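Local structure of isochorismatase family protein family (Burkholderia thailandensis, 3TXY) at residues A[11-16]-A[125-130]; A[18-23]-A[59-64]; A[157-162]-A[184-189]; A[134-139]-A[167-172]. The protein is of unknown function but belongs to the isochorismatase family and may be a hydrolase. All coordinates share one frame; numbering follows the deposited sequence.

Contact 1 of 4, residues A[11-16]-A[125-130]; sequences NPTVAL and GITDIV
Four donors converge on the carboxylate of Asp128, and Asn11 supplies two of them. Asn11 ND2 sends an almost straight bond (N-H...O 173°) to Asp128 OD1 at 2.9 Å, in the amide plane and meeting the syn lone pair. Asn11 N reaches Asp128 OD2 at 2.8 Å, from above the carboxylate plane; chi1 and chi2 (-63°) together turn ND2 to the same acid. The other two end on OD1: Thr127 OG1, also from above the plane at 2.7 Å to Asp128 OD1, and Asn153 ND2 from the next strand. Thr127 OG1 also lies 2.7 Å from Thr13 OG1. Past this polar end the segments become neighbouring parallel strands, 14-16 and 128-130, in the middle of the six-stranded Rossmann-like sheet. Thr13 O is shared where the ladder starts, taking Thr127 N at 2.9 Å and Asp128 N at 3.2 Å. Ala15 then serves at both ends: its N donates to Asp128 O at 3.0 Å, and its O accepts Val130 N at 2.8 Å, nearly along the C=O axis. On one face Val14 CG2 meets Asp128 CB and Val130 CG2, with Leu16 CD1 against Val130 CG1, beneath helix 35-51. On the other, Ala15 CB touches Ile126 CG2, close to Leu121.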
loop_
_atom_site.group_PDB
_atom_site.type_symbol
_atom_site.label_atom_id
_atom_site.label_comp_id
_atom_site.label_asym_id
_atom_site.label_seq_id
_atom_site.Cartn_x
_atom_site.Cartn_y
_atom_site.Cartn_z
ATOM N N ASN A 11 21.430 7.455 4.418
ATOM C CA ASN A 11 22.097 7.380 5.720
ATOM C C ASN A 11 22.929 6.098 5.820
ATOM O O ASN A 11 22.636 5.128 5.113
ATOM C CB ASN A 11 21.052 7.429 6.833
ATOM C CG ASN A 11 20.334 8.749 6.872
ATOM O OD1 ASN A 11 20.965 9.781 7.121
ATOM N ND2 ASN A 11 19.025 8.742 6.622
ATOM N N PRO A 12 23.969 6.077 6.688
ATOM C CA PRO A 12 24.780 4.859 6.853
ATOM C C PRO A 12 24.006 3.648 7.371
ATOM O O PRO A 12 24.404 2.505 7.150
ATOM C CB PRO A 12 25.830 5.256 7.898
ATOM C CG PRO A 12 25.810 6.733 7.960
ATOM C CD PRO A 12 24.449 7.190 7.523
ATOM N N THR A 13 22.943 3.942 8.108
ATOM C CA THR A 13 22.068 2.969 8.746
ATOM C C THR A 13 21.041 2.463 7.731
ATOM O O THR A 13 19.844 2.780 7.809
ATOM C CB THR A 13 21.395 3.641 9.960
ATOM O OG1 THR A 13 20.898 4.956 9.602
ATOM C CG2 THR A 13 22.408 3.788 11.073
ATOM N N VAL A 14 21.538 1.701 6.761
ATOM C CA VAL A 14 20.748 1.252 5.626
ATOM C C VAL A 14 20.768 -0.275 5.490
ATOM O O VAL A 14 21.788 -0.905 5.701
ATOM C CB VAL A 14 21.228 1.908 4.299
ATOM C CG1 VAL A 14 22.639 1.457 3.938
ATOM C CG2 VAL A 14 20.247 1.621 3.162
ATOM N N ALA A 15 19.614 -0.833 5.135
ATOM C CA ALA A 15 19.430 -2.246 4.842
ATOM C C ALA A 15 18.930 -2.479 3.416
ATOM O O ALA A 15 18.216 -1.643 2.839
ATOM C CB ALA A 15 18.450 -2.860 5.843
ATOM N N LEU A 16 19.330 -3.623 2.860
ATOM C CA LEU A 16 18.828 -4.130 1.579
ATOM C C LEU A 16 17.672 -5.081 1.886
ATOM O O LEU A 16 17.823 -5.993 2.688
ATOM C CB LEU A 16 19.922 -4.893 0.812
ATOM C CG LEU A 16 19.599 -5.328 -0.629
ATOM C CD1 LEU A 16 19.442 -4.148 -1.582
ATOM C CD2 LEU A 16 20.689 -6.262 -1.157
ATOM N N GLY A 125 18.940 -0.906 14.148
ATOM C CA GLY A 125 19.156 0.531 14.056
ATOM C C GLY A 125 18.981 1.106 12.664
ATOM O O GLY A 125 19.579 2.111 12.350
ATOM N N ILE A 126 18.157 0.466 11.829
ATOM C CA ILE A 126 18.058 0.838 10.413
ATOM C C ILE A 126 17.039 1.955 10.170
ATOM O O ILE A 126 15.901 1.891 10.650
ATOM C CB ILE A 126 17.668 -0.380 9.557
ATOM C CG1 ILE A 126 18.733 -1.483 9.680
ATOM C CG2 ILE A 126 17.436 0.030 8.107
ATOM C CD1 ILE A 126 20.144 -1.078 9.275
ATOM N N THR A 127 17.450 2.973 9.416
ATOM C CA THR A 127 16.587 4.108 9.105
ATOM C C THR A 127 16.174 4.150 7.629
ATOM O O THR A 127 15.168 4.768 7.293
ATOM C CB THR A 127 17.304 5.431 9.429
ATOM O OG1 THR A 127 18.491 5.516 8.632
ATOM C CG2 THR A 127 17.665 5.492 10.912
ATOM N N ASP A 128 16.955 3.484 6.762
ATOM C CA ASP A 128 16.827 3.574 5.322
ATOM C C ASP A 128 16.715 2.140 4.777
ATOM O O ASP A 128 17.452 1.249 5.212
ATOM C CB ASP A 128 18.078 4.218 4.694
ATOM C CG ASP A 128 18.250 5.714 5.029
ATOM O OD1 ASP A 128 17.863 6.161 6.137
ATOM O OD2 ASP A 128 18.825 6.437 4.175
ATOM N N ILE A 129 15.802 1.916 3.840
ATOM C CA ILE A 129 15.742 0.626 3.145
ATOM C C ILE A 129 15.908 0.798 1.640
ATOM O O ILE A 129 15.366 1.729 1.035
ATOM C CB ILE A 129 14.503 -0.250 3.492
ATOM C CG1 ILE A 129 13.185 0.330 2.975
ATOM C CG2 ILE A 129 14.412 -0.497 4.995
ATOM C CD1 ILE A 129 12.008 -0.630 3.171
ATOM N N VAL A 130 16.700 -0.100 1.063
ATOM C CA VAL A 130 16.866 -0.212 -0.370
ATOM C C VAL A 130 16.099 -1.455 -0.795
ATOM O O VAL A 130 16.382 -2.565 -0.347
ATOM C CB VAL A 130 18.354 -0.259 -0.764
ATOM C CG1 VAL A 130 18.513 -0.631 -2.244
ATOM C CG2 VAL A 130 18.996 1.091 -0.433
#

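Contact 2 of 4, residues A[18-23]-A[59-64]; sequences AIDLQN and VHTSYQ
Gln22 pairs through its side-chain amide with both backbone polar atoms of one residue, Thr61, standing in for a strand that has already left the sheet. The setting is the C-terminal end of two adjacent parallel strands, 14-19 and 56-61, of the Rossmann-like sheet, the end where such folds usually place their active sites. Regular pairing stops after two bonds, Val59 N to Ala18 O at 2.9 Å and Asp20 N to Val59 O at 2.8 Å. Asp20 has a positive phi (62°), which swings the chain off the strand, and the inverse gamma turn at Leu21 brings Gln22 back over Thr61. From there Gln22 OE1 takes Thr61 N at 2.8 Å in a straight bond (172°) on an in-plane lone pair, and Gln22 NE2 returns to Thr61 O at 3.1 Å.

The hydroxyl of Thr61 donates to Asp20 OD1 at 2.6 Å, from above the carboxylate plane. Lys106 binds both groups, as a salt bridge to Asp20 OD2 and a hydrogen bond to Thr61 OG1, so the acid is probably held ionised. The pair resembles the Asp-Lys of the family's Cys-Asp-Lys triad, but this chain has no cysteine, and no catalytic role is established. Where the strands part, a water donates to Ala18 O and Val59 O and accepts Leu21 N at 3.0 Å.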
loop_
_atom_site.group_PDB
_atom_site.type_symbol
_atom_site.label_atom_id
_atom_site.label_comp_id
_atom_site.label_asym_id
_atom_site.label_seq_id
_atom_site.Cartn_x
_atom_site.Cartn_y
_atom_site.Cartn_z
ATOM N N ALA A 18 14.868 -7.467 -0.130
ATOM C CA ALA A 18 14.609 -8.060 -1.440
ATOM C C ALA A 18 13.342 -8.893 -1.376
ATOM O O ALA A 18 13.248 -9.814 -0.550
ATOM C CB ALA A 18 15.790 -8.952 -1.835
ATOM N N ILE A 19 12.370 -8.588 -2.241
ATOM C CA ILE A 19 11.030 -9.188 -2.137
ATOM C C ILE A 19 10.805 -10.336 -3.114
ATOM O O ILE A 19 10.887 -10.144 -4.321
ATOM C CB ILE A 19 9.925 -8.139 -2.396
ATOM C CG1 ILE A 19 10.062 -6.903 -1.489
ATOM C CG2 ILE A 19 8.560 -8.781 -2.210
ATOM C CD1 ILE A 19 10.094 -7.215 -0.002
ATOM N N ASP A 20 10.500 -11.518 -2.561
ATOM C CA ASP A 20 9.914 -12.671 -3.274
ATOM C C ASP A 20 10.808 -13.221 -4.397
ATOM O O ASP A 20 10.310 -13.697 -5.415
ATOM C CB ASP A 20 8.517 -12.354 -3.825
ATOM C CG ASP A 20 7.459 -12.308 -2.746
ATOM O OD1 ASP A 20 7.674 -12.883 -1.658
ATOM O OD2 ASP A 20 6.408 -11.690 -2.982
ATOM N N LEU A 21 12.115 -13.208 -4.179
ATOM C CA LEU A 21 13.043 -13.781 -5.160
ATOM C C LEU A 21 13.170 -15.287 -4.910
ATOM O O LEU A 21 14.238 -15.829 -4.554
ATOM C CB LEU A 21 14.359 -13.021 -5.166
ATOM C CG LEU A 21 14.232 -11.523 -5.485
ATOM C CD1 LEU A 21 15.620 -10.869 -5.467
ATOM C CD2 LEU A 21 13.560 -11.279 -6.830
ATOM N N GLN A 22 12.026 -15.936 -5.117
ATOM C CA GLN A 22 11.817 -17.346 -4.869
ATOM C C GLN A 22 11.487 -18.074 -6.170
ATOM O O GLN A 22 10.983 -17.470 -7.132
ATOM C CB GLN A 22 10.708 -17.539 -3.830
ATOM C CG GLN A 22 9.314 -17.119 -4.276
ATOM C CD GLN A 22 8.375 -16.957 -3.101
ATOM O OE1 GLN A 22 8.578 -16.095 -2.274
ATOM N NE2 GLN A 22 7.374 -17.803 -3.015
ATOM N N ASN A 23 11.767 -19.376 -6.200
ATOM C CA ASN A 23 11.654 -20.154 -7.426
ATOM C C ASN A 23 10.329 -19.949 -8.172
ATOM O O ASN A 23 10.303 -19.812 -9.398
ATOM C CB ASN A 23 11.818 -21.643 -7.118
ATOM C CG ASN A 23 13.203 -21.989 -6.603
ATOM O OD1 ASN A 23 14.208 -21.446 -7.074
ATOM N ND2 ASN A 23 13.266 -22.925 -5.650
ATOM N N VAL A 59 13.127 -11.615 1.688
ATOM C CA VAL A 59 11.732 -11.873 1.975
ATOM C C VAL A 59 11.178 -12.916 0.993
ATOM O O VAL A 59 11.370 -12.812 -0.219
ATOM C CB VAL A 59 10.907 -10.573 1.854
ATOM C CG1 VAL A 59 9.417 -10.832 2.063
ATOM C CG2 VAL A 59 11.414 -9.508 2.823
ATOM N N HIS A 60 10.454 -13.894 1.503
ATOM C CA HIS A 60 9.748 -14.820 0.637
ATOM C C HIS A 60 8.366 -15.028 1.169
ATOM O O HIS A 60 8.095 -14.747 2.333
ATOM C CB HIS A 60 10.509 -16.147 0.457
ATOM C CG HIS A 60 10.592 -16.978 1.696
ATOM N ND1 HIS A 60 10.443 -18.316 1.671
ATOM C CD2 HIS A 60 10.823 -16.635 3.020
ATOM C CE1 HIS A 60 10.558 -18.802 2.918
ATOM N NE2 HIS A 60 10.794 -17.785 3.741
ATOM N N THR A 61 7.491 -15.488 0.286
ATOM C CA THR A 61 6.101 -15.769 0.591
ATOM C C THR A 61 5.910 -17.268 0.712
ATOM O O THR A 61 6.359 -18.045 -0.139
ATOM C CB THR A 61 5.194 -15.248 -0.526
ATOM O OG1 THR A 61 5.446 -13.856 -0.709
ATOM C CG2 THR A 61 3.711 -15.482 -0.217
ATOM N N SER A 62 5.227 -17.674 1.769
ATOM C CA SER A 62 4.893 -19.063 1.972
ATOM C C SER A 62 3.489 -19.174 2.547
ATOM O O SER A 62 3.077 -18.332 3.307
ATOM C CB SER A 62 5.852 -19.715 2.952
ATOM O OG SER A 62 5.532 -21.083 3.121
ATOM N N TYR A 63 2.796 -20.245 2.183
ATOM C CA TYR A 63 1.510 -20.585 2.776
ATOM C C TYR A 63 1.539 -21.959 3.464
ATOM O O TYR A 63 0.483 -22.523 3.791
ATOM C CB TYR A 63 0.433 -20.561 1.712
ATOM C CG TYR A 63 0.377 -19.252 0.976
ATOM C CD1 TYR A 63 0.723 -19.184 -0.362
ATOM C CD2 TYR A 63 -0.014 -18.083 1.617
ATOM C CE1 TYR A 63 0.665 -18.004 -1.060
ATOM C CE2 TYR A 63 -0.069 -16.889 0.919
ATOM C CZ TYR A 63 0.278 -16.868 -0.417
ATOM O OH TYR A 63 0.247 -15.708 -1.153
ATOM N N GLN A 64 2.752 -22.468 3.697
ATOM C CA GLN A 64 2.978 -23.702 4.457
ATOM C C GLN A 64 2.374 -23.577 5.855
ATOM O O GLN A 64 2.306 -22.483 6.400
ATOM C CB GLN A 64 4.488 -23.999 4.540
ATOM C CG GLN A 64 5.134 -24.296 3.189
ATOM C CD GLN A 64 4.562 -25.553 2.555
ATOM O OE1 GLN A 64 4.027 -26.415 3.255
ATOM N NE2 GLN A 64 4.664 -25.664 1.233
HETATM O O HOH W 1 13.676 -12.320 -1.743
#

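Contact 3 of 4, residues A[157-162]-A[184-189]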
loop_
_atom_site.group_PDB
_atom_site.type_symbol
_atom_site.label_atom_id
_atom_site.label_comp_id
_atom_site.label_asym_id
_atom_site.label_seq_id
_atom_site.Cartn_x
_atom_site.Cartn_y
_atom_site.Cartn_z
ATOM N N VAL A 157 14.948 0.261 -6.373
ATOM C CA VAL A 157 15.986 0.042 -7.372
ATOM C C VAL A 157 15.343 -0.327 -8.704
ATOM O O VAL A 157 14.887 -1.462 -8.903
ATOM C CB VAL A 157 16.988 -1.063 -6.942
ATOM C CG1 VAL A 157 18.067 -1.246 -8.001
ATOM C CG2 VAL A 157 17.608 -0.723 -5.580
ATOM N N SER A 158 15.357 0.633 -9.630
ATOM C CA SER A 158 14.602 0.529 -10.863
ATOM C C SER A 158 14.978 -0.674 -11.722
ATOM O O SER A 158 14.100 -1.316 -12.335
ATOM C CB SER A 158 14.726 1.826 -11.683
ATOM O OG SER A 158 16.062 2.117 -11.976
ATOM N N ASP A 159 16.266 -1.004 -11.752
ATOM C CA ASP A 159 16.719 -2.160 -12.526
ATOM C C ASP A 159 16.807 -3.438 -11.700
ATOM O O ASP A 159 17.417 -4.425 -12.132
ATOM C CB ASP A 159 18.020 -1.853 -13.289
ATOM C CG ASP A 159 19.143 -1.365 -12.408
ATOM O OD1 ASP A 159 18.919 -0.982 -11.245
ATOM O OD2 ASP A 159 20.297 -1.359 -12.914
ATOM N N ALA A 160 16.179 -3.433 -10.517
ATOM C CA ALA A 160 16.015 -4.657 -9.739
ATOM C C ALA A 160 14.605 -4.809 -9.186
ATOM O O ALA A 160 14.417 -5.496 -8.183
ATOM C CB ALA A 160 17.055 -4.728 -8.619
ATOM N N VAL A 161 13.633 -4.170 -9.836
ATOM C CA VAL A 161 12.215 -4.447 -9.647
ATOM C C VAL A 161 11.579 -4.648 -11.028
ATOM O O VAL A 161 11.858 -3.879 -11.965
ATOM C CB VAL A 161 11.467 -3.346 -8.843
ATOM C CG1 VAL A 161 12.059 -3.222 -7.434
ATOM C CG2 VAL A 161 11.468 -1.982 -9.551
ATOM N N SER A 162 10.739 -5.680 -11.147
ATOM C CA SER A 162 10.029 -5.959 -12.393
ATOM C C SER A 162 8.581 -6.326 -12.127
ATOM O O SER A 162 8.194 -6.687 -11.008
ATOM C CB SER A 162 10.742 -7.048 -13.200
ATOM O OG SER A 162 12.022 -6.607 -13.603
ATOM N N ALA A 184 16.209 4.906 -7.959
ATOM C CA ALA A 184 17.592 4.951 -8.438
ATOM C C ALA A 184 17.969 3.604 -9.032
ATOM O O ALA A 184 17.280 2.614 -8.804
ATOM C CB ALA A 184 18.517 5.301 -7.283
ATOM N N THR A 185 19.045 3.575 -9.813
ATOM C CA THR A 185 19.571 2.321 -10.331
ATOM C C THR A 185 20.472 1.660 -9.272
ATOM O O THR A 185 20.965 2.317 -8.353
ATOM C CB THR A 185 20.395 2.555 -11.616
ATOM O OG1 THR A 185 21.564 3.318 -11.294
ATOM C CG2 THR A 185 19.566 3.278 -12.703
ATOM N N ALA A 186 20.684 0.357 -9.413
ATOM C CA ALA A 186 21.630 -0.379 -8.587
ATOM C C ALA A 186 23.008 0.288 -8.519
ATOM O O ALA A 186 23.605 0.364 -7.447
ATOM C CB ALA A 186 21.779 -1.806 -9.120
ATOM N N ALA A 187 23.515 0.740 -9.665
ATOM C CA ALA A 187 24.810 1.431 -9.726
ATOM C C ALA A 187 24.796 2.737 -8.926
ATOM O O ALA A 187 25.781 3.052 -8.246
ATOM C CB ALA A 187 25.202 1.707 -11.186
ATOM N N ASP A 188 23.710 3.505 -9.054
ATOM C CA ASP A 188 23.479 4.728 -8.275
ATOM C C ASP A 188 23.503 4.395 -6.766
ATOM O O ASP A 188 24.048 5.143 -5.961
ATOM C CB ASP A 188 22.060 5.317 -8.497
ATOM C CG ASP A 188 21.823 5.988 -9.861
ATOM O OD1 ASP A 188 22.782 6.369 -10.575
ATOM O OD2 ASP A 188 20.584 6.177 -10.175
ATOM N N VAL A 189 22.840 3.311 -6.375
ATOM C CA VAL A 189 22.790 2.939 -4.956
ATOM C C VAL A 189 24.196 2.606 -4.451
ATOM O O VAL A 189 24.608 3.076 -3.391
ATOM C CB VAL A 189 21.882 1.722 -4.703
ATOM C CG1 VAL A 189 22.125 1.170 -3.295
ATOM C CG2 VAL A 189 20.422 2.108 -4.918
HETATM O O HOH W 2 22.666 -0.208 -12.299
#
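Asp159 leaves the type I turn of residues 157-160 and reaches across to the start of helix 186-194. At CB the chain takes the crowded rotamer, with CG between the backbone N and the carbonyl carbon (chi1 55°), and this swings the carboxylate toward the helix. CG comes near Ala186 N, with Thr185 CB also close by. Asp159 OD1 does the direct work, accepting Ala186 N at 2.9 Å through its syn lone pair in a nearly straight bond (169°), while it also lies against Thr185 CA. Asp159 OD2 works through a water, which donates to it at 2.7 Å and accepts Ala187 N at 2.9 Å.

The next amide of the first turn is met from within the helix: Asp188 N donates to Thr185 OG1 at 3.1 Å, and Thr185 N donates back to Asp188 OD2 at 3.0 Å. This is a capping box with Thr185 as N-cap. Just before it, strand 182-184, outermost in the sheet within the chain, pairs in parallel with strand 153-162, and Ser158 N closes the pairing on Ala184 O at 2.9 Å. Below the polar layer, Val157 spreads its two methyls, CG1 against Ala186 CB at 3.9 Å and CG2 crossing Val189 CG2 at about a right angle. Val130 of the neighbouring strand packs against Val157 as well.

With Asp159 and the capping box together serving the first-turn amides, the positive end of the helix dipole faces a carboxylate, which should favour the ionised form of Asp159.

Contact 4 of 4, residues A[134-139]-A[167-172]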
loop_
_atom_site.group_PDB
_atom_site.type_symbol
_atom_site.label_atom_id
_atom_site.label_comp_id
_atom_site.label_asym_id
_atom_site.label_seq_id
_atom_site.Cartn_x
_atom_site.Cartn_y
_atom_site.Cartn_z
ATOM N N ILE A 134 10.098 -8.551 -6.829
ATOM C CA ILE A 134 9.014 -8.830 -7.758
ATOM C C ILE A 134 7.712 -8.959 -6.940
ATOM O O ILE A 134 7.763 -9.566 -5.866
ATOM C CB ILE A 134 9.266 -10.189 -8.490
ATOM C CG1 ILE A 134 10.657 -10.230 -9.145
ATOM C CG2 ILE A 134 8.143 -10.475 -9.477
ATOM C CD1 ILE A 134 11.133 -11.654 -9.400
ATOM N N ALA A 135 6.552 -8.423 -7.370
ATOM C CA ALA A 135 6.379 -7.511 -8.502
ATOM C C ALA A 135 6.418 -6.060 -8.015
ATOM O O ALA A 135 6.028 -5.749 -6.902
ATOM C CB ALA A 135 5.054 -7.777 -9.208
ATOM N N THR A 136 6.887 -5.174 -8.877
ATOM C CA THR A 136 7.016 -3.751 -8.569
ATOM C C THR A 136 5.760 -3.187 -7.930
ATOM O O THR A 136 5.832 -2.553 -6.878
ATOM C CB THR A 136 7.333 -2.949 -9.842
ATOM O OG1 THR A 136 8.431 -3.583 -10.523
ATOM C CG2 THR A 136 7.713 -1.513 -9.490
ATOM N N ASN A 137 4.614 -3.435 -8.551
ATOM C CA ASN A 137 3.352 -2.875 -8.076
ATOM C C ASN A 137 2.661 -3.634 -6.959
ATOM O O ASN A 137 1.648 -3.172 -6.454
ATOM C CB ASN A 137 2.338 -2.737 -9.219
ATOM C CG ASN A 137 2.945 -2.201 -10.474
ATOM O OD1 ASN A 137 3.719 -2.909 -11.140
ATOM N ND2 ASN A 137 2.593 -0.965 -10.835
ATOM N N ILE A 138 3.137 -4.825 -6.609
ATOM C CA ILE A 138 2.408 -5.653 -5.667
ATOM C C ILE A 138 3.216 -5.745 -4.364
ATOM O O ILE A 138 3.113 -4.854 -3.529
ATOM C CB ILE A 138 2.062 -7.023 -6.299
ATOM C CG1 ILE A 138 1.241 -6.832 -7.579
ATOM C CG2 ILE A 138 1.373 -7.942 -5.295
ATOM C CD1 ILE A 138 -0.112 -6.130 -7.419
ATOM N N GLY A 139 4.059 -6.766 -4.214
ATOM C CA GLY A 139 4.837 -6.936 -2.991
ATOM C C GLY A 139 5.827 -5.814 -2.741
ATOM O O GLY A 139 6.001 -5.372 -1.597
ATOM N N ASP A 167 4.018 -0.429 -18.822
ATOM C CA ASP A 167 3.105 0.629 -18.345
ATOM C C ASP A 167 3.026 0.581 -16.804
ATOM O O ASP A 167 3.031 1.629 -16.126
ATOM C CB ASP A 167 1.701 0.467 -18.936
ATOM C CG ASP A 167 1.566 1.019 -20.359
ATOM O OD1 ASP A 167 2.496 1.653 -20.907
ATOM O OD2 ASP A 167 0.480 0.852 -20.933
ATOM N N ALA A 168 2.941 -0.627 -16.240
ATOM C CA ALA A 168 2.851 -0.760 -14.774
ATOM C C ALA A 168 4.149 -0.377 -14.102
ATOM O O ALA A 168 4.154 0.304 -13.082
ATOM C CB ALA A 168 2.457 -2.168 -14.377
ATOM N N GLN A 169 5.266 -0.781 -14.690
ATOM C CA GLN A 169 6.567 -0.371 -14.168
ATOM C C GLN A 169 6.662 1.138 -14.132
ATOM O O GLN A 169 6.991 1.728 -13.104
ATOM C CB GLN A 169 7.688 -0.921 -15.025
ATOM C CG GLN A 169 9.085 -0.549 -14.521
ATOM C CD GLN A 169 9.596 -1.481 -13.429
ATOM O OE1 GLN A 169 8.827 -2.241 -12.839
ATOM N NE2 GLN A 169 10.920 -1.451 -13.193
ATOM N N THR A 170 6.366 1.759 -15.265
ATOM C CA THR A 170 6.462 3.201 -15.376
ATOM C C THR A 170 5.531 3.920 -14.422
ATOM O O THR A 170 5.936 4.898 -13.802
ATOM C CB THR A 170 6.241 3.670 -16.829
ATOM O OG1 THR A 170 7.332 3.169 -17.613
ATOM C CG2 THR A 170 6.214 5.216 -16.905
ATOM N N PHE A 171 4.301 3.436 -14.296
ATOM C CA PHE A 171 3.359 4.040 -13.365
ATOM C C PHE A 171 3.907 4.052 -11.936
ATOM O O PHE A 171 3.910 5.076 -11.289
ATOM C CB PHE A 171 2.008 3.333 -13.386
ATOM C CG PHE A 171 0.984 4.051 -12.589
ATOM C CD1 PHE A 171 0.788 3.753 -11.248
ATOM C CD2 PHE A 171 0.266 5.092 -13.160
ATOM C CE1 PHE A 171 -0.143 4.463 -10.510
ATOM C CE2 PHE A 171 -0.671 5.798 -12.423
ATOM C CZ PHE A 171 -0.866 5.483 -11.095
ATOM N N ALA A 172 4.370 2.903 -11.444
ATOM C CA ALA A 172 4.919 2.835 -10.088
ATOM C C ALA A 172 6.148 3.743 -9.953
ATOM O O ALA A 172 6.259 4.510 -9.013
ATOM C CB ALA A 172 5.290 1.389 -9.729
#
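Two side chains at the start of helix 136-149, Thr136 and Asn137, meet one turn of helix 166-180. Thr136 OG1 donates to Gln169 OE1 at 2.7 Å, in the carbonyl plane and on a lone pair. Asn137 ND2 donates to Ala168 O at 3.0 Å, straight at the hydrogen (164°) but from above the carbonyl plane; that oxygen also holds the helical bond from Ala172 N. The methyl of Ala172 packs alongside, its CB 3.8 Å from Thr136 CG2 and 3.7 Å from Asn137 ND2. The methyl of Ala168 lies against Asn137 OD1.

This is where strand 128-134 passes into its helix. The peptide between Ile134 and Ala135 is cis, Ala135 is the N-cap, and the first turn, 136-139, is of the wider pi type. In cysteine hydrolases of the isochorismatase family a cis peptide at this junction and the turn after it border the active site; here Gly139 stands where they carry the cysteine, and the turn probably borders the corresponding pocket.

A second shell fixes the amides. Gln169 starts away from the contact, with CG anti to its backbone N, then bends at chi2 (84°) to bring OE1 back, and its NE2 is held by Val161 O. Asn137 OD1 accepts from Thr163 OG1, which leaves ND2 for Ala168 O and fixes the flip of the amide. Farther out lies the dimer interface: Arg145 NH2 of the second subunit bonds Asn137 O, and Phe171 stacks on Phe171 of the second subunit, whose ring also packs against Asn137 and Ala168.

In the fold
All four contacts belong to one parallel sheet and its helices. Contacts 1 and 2 share strand 14-19 at its two ends, their centres 21 Å apart on opposite sides of the chain's centre, and along the chain contact 2 is nested inside contact 1. Contact 3 extends the sheet to its edge strand, meeting contact 1 where Val130 CG1 packs on Val157 CG2. Contacts 3 and 4 alternate along the chain, with centres 13 Å apart, and Ser162 O lies 2.9 Å from Thr136 N. Contact 4 also borders contact 2 through Ile134, so the end of the sheet where relatives carry their active site is joined, through contact 4, to the dimer interface.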